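Long-range contacts in mandelate racemase/muconate lactonizing protein (Dickeya dadantii, PDB 4IHC), which dehydrates D-mannonate and D-gluconate to 2-dehydro-3-deoxy-D-gluconate with low activity, using one magnesium ion per subunit: residues L271-A276 against M296-V301; T255-A260 against L283-Q288. One frame throughout, in Å; residues are numbered along the deposited sequence.

Contact 1: L271-A276 against M296-V301; sequences LEDPVA and MGELFV. With MG (magnesium ion), chain I.
Glu-272 and Glu-298 reach the same magnesium ion in the enolase-type barrel, Glu-272 from the C-terminal end of strand 270-272 and Glu-298 from the loop just after the adjacent parallel strand 294-296, the place where enzymes of the mandelate racemase family hold their metal. Each gives one oxygen: Glu-272 OE2 lies 1.9 Å from the magnesium and Glu-298 OE1 2.3 Å. The two side chains cross at about a right angle, with carboxylate planes 69° apart, and the ion draws their acidic oxygens together where two bare carboxylates would probably repel. Glu-272 gets there as an extended chain, CG anti to the backbone N (chi1 168°); Glu-298 starts with CG wedged between its own N and carbonyl carbon (chi1 76°) and then runs straight to the metal. Asp-246 completes the protein ligands, and Arg-319 donates a hydrogen bond to Glu-272 OE2, which probably tempers the negative charge.

Asp-273 is a second-shell residue. Its side chain crosses that of Glu-298 at about a right angle, OD2 packing 3.6 Å from Glu-298 CG, while OD1 accepts a weak hydrogen bond from Gly-297 N. Gly-297 opens a type I turn to Phe-300, and its backbone angles call for glycine.

Behind this polar layer the bent chain of Met-296 places SD 3.7 Å from Pro-274 CD and sets CE against the carbonyl O and CG2 of Val-275. Tyr-103 of a second subunit packs on Asp-273. A metal-bound water, 2.0 Å from the magnesium, donates a 2.6 Å hydrogen bond to Asp-273 OD2, tying second shell to first.

Contact 2: T255-A260 against L283-Q288; sequences TAIQLA and LRMLRQ
Ile-257 lays its CG1-CD1 arm against Leu-286 and Met-285, joining two outer helices of the barrel that run nearly parallel in the usual manner of neighbouring beta-alpha units. The axes of the short segments come within 9.7 Å and cross at -23°, and the CA atoms draw nearest at Ile-257 and Leu-286.

The tight part lies here. Ile-257 CG1 stands 3.5 Å from Leu-286 CB, closer than carbon atoms usually pack, and the two side chains slide past each other in opposite directions, flank against flank. With CG1 anti to the carbonyl carbon (chi1 -63°) and CD1 extended beyond it, the isoleucine reaches past Leu-286 CB to the next residue back. There CD1 meets both CG and SD of Met-285, each at 3.7 Å. The methionine is fully extended, and its chain runs across the isoleucine at about a right angle, so that CD1 rests on the middle of the chain.

Packing slackens toward Ala-260, whose CB is 4.4 Å from Leu-286 CD1, a distant methyl contact. Ala-256 offers little more than its carbonyl oxygen to that same methyl. On the outward side, partly exposed Gln-258 and exposed Arg-284 diverge from the interface. Some of this margin is taken up by the assembly: Ser-291 of a third subunit packs on Ile-257 and hydrogen-bonds Gln-258, and Arg-287 of that subunit packs on Met-285.

Inward, Leu-286 rests on Ile-294 of strand 294-296, and Leu-283 on Met-296. On the other flank, Leu-259 turns from helix 283-289 to pack on Val-226 and Pro-227 of helix 219-237, the preceding helix of the barrel.

Overall arrangement
Both contacts belong to the enolase-type barrel, and their segments alternate along the chain: helix 253-263, strand 270-272, helix 283-289, then strand 294-296 with its following loop. Each contact thus joins consecutive beta-alpha units, contact 1 at the catalytic ends of the parallel strands and contact 2 in the outer helical layer. Their centres lie about 14 Å apart and the two meet directly: Pro-274 O packs 3.4 Å from Ala-256 CB, and Leu-271 CD2 approaches Ala-260 CA at 3.8 Å. A continuous path of packing therefore runs from the magnesium site, whose ligands lie at the strand ends, to the helical layer packed directly behind them, where the helices also meet neighbouring subunits.

Contact 1: L271-A276 against M296-V301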
# COMPACT_ATOMS: atom_id res chain seq x y z
N LEU A 271 -22.10 13.83 9.95
CA LEU A 271 -22.81 13.66 8.71
C LEU A 271 -23.04 12.16 8.48
O LEU A 271 -22.08 11.39 8.44
CB LEU A 271 -21.99 14.26 7.58
CG LEU A 271 -22.57 14.23 6.15
CD1 LEU A 271 -23.86 15.01 6.08
CD2 LEU A 271 -21.58 14.79 5.14
N GLU A 272 -24.30 11.75 8.36
CA GLU A 272 -24.67 10.35 8.42
C GLU A 272 -24.94 9.74 7.04
O GLU A 272 -25.55 10.38 6.19
CB GLU A 272 -25.92 10.19 9.30
CG GLU A 272 -26.57 8.83 9.21
CD GLU A 272 -27.73 8.70 10.16
OE1 GLU A 272 -27.80 9.49 11.13
OE2 GLU A 272 -28.58 7.80 9.94
N ASP A 273 -24.49 8.50 6.85
CA ASP A 273 -24.75 7.76 5.60
C ASP A 273 -24.45 8.55 4.30
O ASP A 273 -25.30 8.67 3.44
CB ASP A 273 -26.17 7.16 5.60
CG ASP A 273 -26.32 5.95 6.57
OD1 ASP A 273 -25.35 5.61 7.28
OD2 ASP A 273 -27.43 5.35 6.63
N PRO A 274 -23.21 9.04 4.13
CA PRO A 274 -22.87 9.69 2.87
C PRO A 274 -22.89 8.71 1.69
O PRO A 274 -23.07 9.12 0.55
CB PRO A 274 -21.44 10.20 3.10
CG PRO A 274 -20.91 9.35 4.19
CD PRO A 274 -22.09 9.04 5.08
N VAL A 275 -22.73 7.42 1.97
CA VAL A 275 -22.77 6.42 0.90
C VAL A 275 -23.56 5.19 1.32
O VAL A 275 -23.76 4.93 2.52
CB VAL A 275 -21.35 5.96 0.47
CG1 VAL A 275 -20.50 7.15 0.05
CG2 VAL A 275 -20.68 5.16 1.58
N ALA A 276 -24.01 4.45 0.33
CA ALA A 276 -24.73 3.22 0.55
C ALA A 276 -23.72 2.16 0.99
O ALA A 276 -22.55 2.27 0.69
CB ALA A 276 -25.37 2.78 -0.76
N MET A 296 -21.86 5.87 9.91
CA MET A 296 -22.37 4.92 8.95
C MET A 296 -22.92 3.75 9.74
O MET A 296 -22.49 3.48 10.87
CB MET A 296 -21.22 4.38 8.06
CG MET A 296 -20.70 5.36 7.01
SD MET A 296 -21.71 5.35 5.50
CE MET A 296 -21.76 3.60 5.09
N GLY A 297 -23.87 3.05 9.15
CA GLY A 297 -24.11 1.71 9.61
C GLY A 297 -25.51 1.26 9.94
O GLY A 297 -25.71 0.07 10.23
N GLU A 298 -26.50 2.15 9.90
CA GLU A 298 -27.84 1.66 10.22
C GLU A 298 -28.25 0.52 9.27
O GLU A 298 -28.92 -0.42 9.70
CB GLU A 298 -28.88 2.79 10.25
CG GLU A 298 -29.27 3.26 8.89
CD GLU A 298 -30.18 4.47 8.95
OE1 GLU A 298 -29.94 5.37 9.80
OE2 GLU A 298 -31.14 4.52 8.15
N LEU A 299 -27.82 0.57 7.99
CA LEU A 299 -28.13 -0.50 7.05
C LEU A 299 -27.26 -1.76 7.17
O LEU A 299 -27.56 -2.75 6.51
CB LEU A 299 -28.08 -0.02 5.60
CG LEU A 299 -29.29 0.79 5.12
CD1 LEU A 299 -28.99 1.46 3.79
CD2 LEU A 299 -30.52 -0.09 4.99
N PHE A 300 -26.20 -1.72 7.96
CA PHE A 300 -25.23 -2.85 7.99
C PHE A 300 -25.81 -4.15 8.59
O PHE A 300 -26.59 -4.10 9.54
CB PHE A 300 -23.92 -2.48 8.73
CG PHE A 300 -23.12 -1.37 8.07
CD1 PHE A 300 -23.43 -0.93 6.78
CD2 PHE A 300 -22.04 -0.78 8.74
CE1 PHE A 300 -22.68 0.09 6.17
CE2 PHE A 300 -21.28 0.22 8.13
CZ PHE A 300 -21.61 0.66 6.86
N VAL A 301 -25.43 -5.28 8.00
CA VAL A 301 -25.92 -6.60 8.37
C VAL A 301 -24.79 -7.64 8.34
O VAL A 301 -25.00 -8.82 8.63
CB VAL A 301 -27.07 -7.09 7.45
CG1 VAL A 301 -28.31 -6.21 7.61
CG2 VAL A 301 -26.67 -7.06 5.98
MG MG I . -30.25 7.51 9.09
O HOH W 1 -25.88 2.64 6.76
O HOH W 2 -26.75 5.07 9.77
O HOH W 3 -29.31 6.98 7.39
O HOH W 4 -31.91 7.15 8.35

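Contact 2: T255-A260 against L283-Q288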
# COMPACT_ATOMS: atom_id res chain seq x y z
N THR A 255 -20.58 13.66 -4.96
CA THR A 255 -21.46 14.72 -4.46
C THR A 255 -21.40 14.76 -2.91
O THR A 255 -21.37 15.84 -2.32
CB THR A 255 -22.92 14.45 -4.89
OG1 THR A 255 -22.98 14.42 -6.32
CG2 THR A 255 -23.85 15.53 -4.36
N ALA A 256 -21.42 13.59 -2.26
CA ALA A 256 -21.38 13.51 -0.79
C ALA A 256 -20.06 14.00 -0.24
O ALA A 256 -20.00 14.64 0.82
CB ALA A 256 -21.63 12.08 -0.32
N ILE A 257 -18.97 13.69 -0.95
CA ILE A 257 -17.66 14.21 -0.58
C ILE A 257 -17.62 15.74 -0.66
O ILE A 257 -17.11 16.42 0.24
CB ILE A 257 -16.57 13.64 -1.50
CG1 ILE A 257 -16.50 12.11 -1.32
CG2 ILE A 257 -15.22 14.31 -1.20
CD1 ILE A 257 -15.42 11.46 -2.14
N GLN A 258 -18.18 16.29 -1.71
CA GLN A 258 -18.26 17.74 -1.84
C GLN A 258 -19.08 18.30 -0.68
O GLN A 258 -18.68 19.27 -0.02
CB GLN A 258 -18.92 18.13 -3.17
CG GLN A 258 -18.84 19.61 -3.49
CD GLN A 258 -17.41 20.12 -3.49
OE1 GLN A 258 -16.67 19.93 -4.46
NE2 GLN A 258 -17.01 20.76 -2.40
N LEU A 259 -20.24 17.70 -0.43
CA LEU A 259 -21.10 18.10 0.69
C LEU A 259 -20.34 18.10 2.04
O LEU A 259 -20.38 19.09 2.78
CB LEU A 259 -22.33 17.18 0.75
CG LEU A 259 -23.50 17.69 1.61
CD1 LEU A 259 -23.86 19.13 1.25
CD2 LEU A 259 -24.71 16.78 1.45
N ALA A 260 -19.67 16.99 2.35
CA ALA A 260 -18.86 16.90 3.56
C ALA A 260 -17.83 18.05 3.62
O ALA A 260 -17.67 18.71 4.64
CB ALA A 260 -18.17 15.55 3.63
N LEU A 283 -15.38 5.70 0.76
CA LEU A 283 -15.03 6.45 1.96
C LEU A 283 -13.53 6.65 2.05
O LEU A 283 -13.07 7.55 2.74
CB LEU A 283 -15.61 5.80 3.23
CG LEU A 283 -17.13 5.99 3.30
CD1 LEU A 283 -17.75 5.09 4.34
CD2 LEU A 283 -17.45 7.45 3.60
N ARG A 284 -12.75 5.83 1.36
CA ARG A 284 -11.31 6.06 1.38
C ARG A 284 -11.03 7.42 0.78
O ARG A 284 -10.24 8.19 1.33
CB ARG A 284 -10.55 4.99 0.60
CG ARG A 284 -10.61 3.64 1.29
CD ARG A 284 -9.84 2.56 0.55
NE ARG A 284 -9.95 1.29 1.26
CZ ARG A 284 -9.39 1.04 2.44
NH1 ARG A 284 -8.67 1.99 3.04
NH2 ARG A 284 -9.54 -0.15 3.02
N MET A 285 -11.71 7.75 -0.31
CA MET A 285 -11.48 9.04 -0.96
C MET A 285 -12.05 10.19 -0.11
O MET A 285 -11.42 11.22 0.06
CB MET A 285 -12.06 9.05 -2.38
CG MET A 285 -12.02 10.42 -3.08
SD MET A 285 -12.87 10.49 -4.71
CE MET A 285 -12.54 12.21 -5.11
N LEU A 286 -13.22 9.99 0.47
CA LEU A 286 -13.83 11.08 1.22
C LEU A 286 -12.95 11.43 2.44
O LEU A 286 -12.79 12.61 2.79
CB LEU A 286 -15.29 10.73 1.61
CG LEU A 286 -16.11 11.62 2.56
CD1 LEU A 286 -17.60 11.29 2.49
CD2 LEU A 286 -15.62 11.49 4.00
N ARG A 287 -12.32 10.42 3.05
CA ARG A 287 -11.55 10.66 4.31
C ARG A 287 -10.14 11.21 4.08
O ARG A 287 -9.43 11.62 5.01
CB ARG A 287 -11.52 9.39 5.17
CG ARG A 287 -12.93 8.93 5.58
CD ARG A 287 -13.44 9.85 6.67
NE ARG A 287 -12.95 9.37 7.95
CZ ARG A 287 -13.40 9.79 9.12
NH1 ARG A 287 -14.27 10.80 9.18
NH2 ARG A 287 -12.95 9.24 10.25
N GLN A 288 -9.74 11.24 2.82
CA GLN A 288 -8.49 11.90 2.46
C GLN A 288 -8.69 13.41 2.34
O GLN A 288 -7.72 14.19 2.38
CB GLN A 288 -7.97 11.34 1.12
CG GLN A 288 -7.54 9.87 1.21
CD GLN A 288 -6.96 9.34 -0.09
OE1 GLN A 288 -7.52 8.44 -0.71
NE2 GLN A 288 -5.85 9.92 -0.53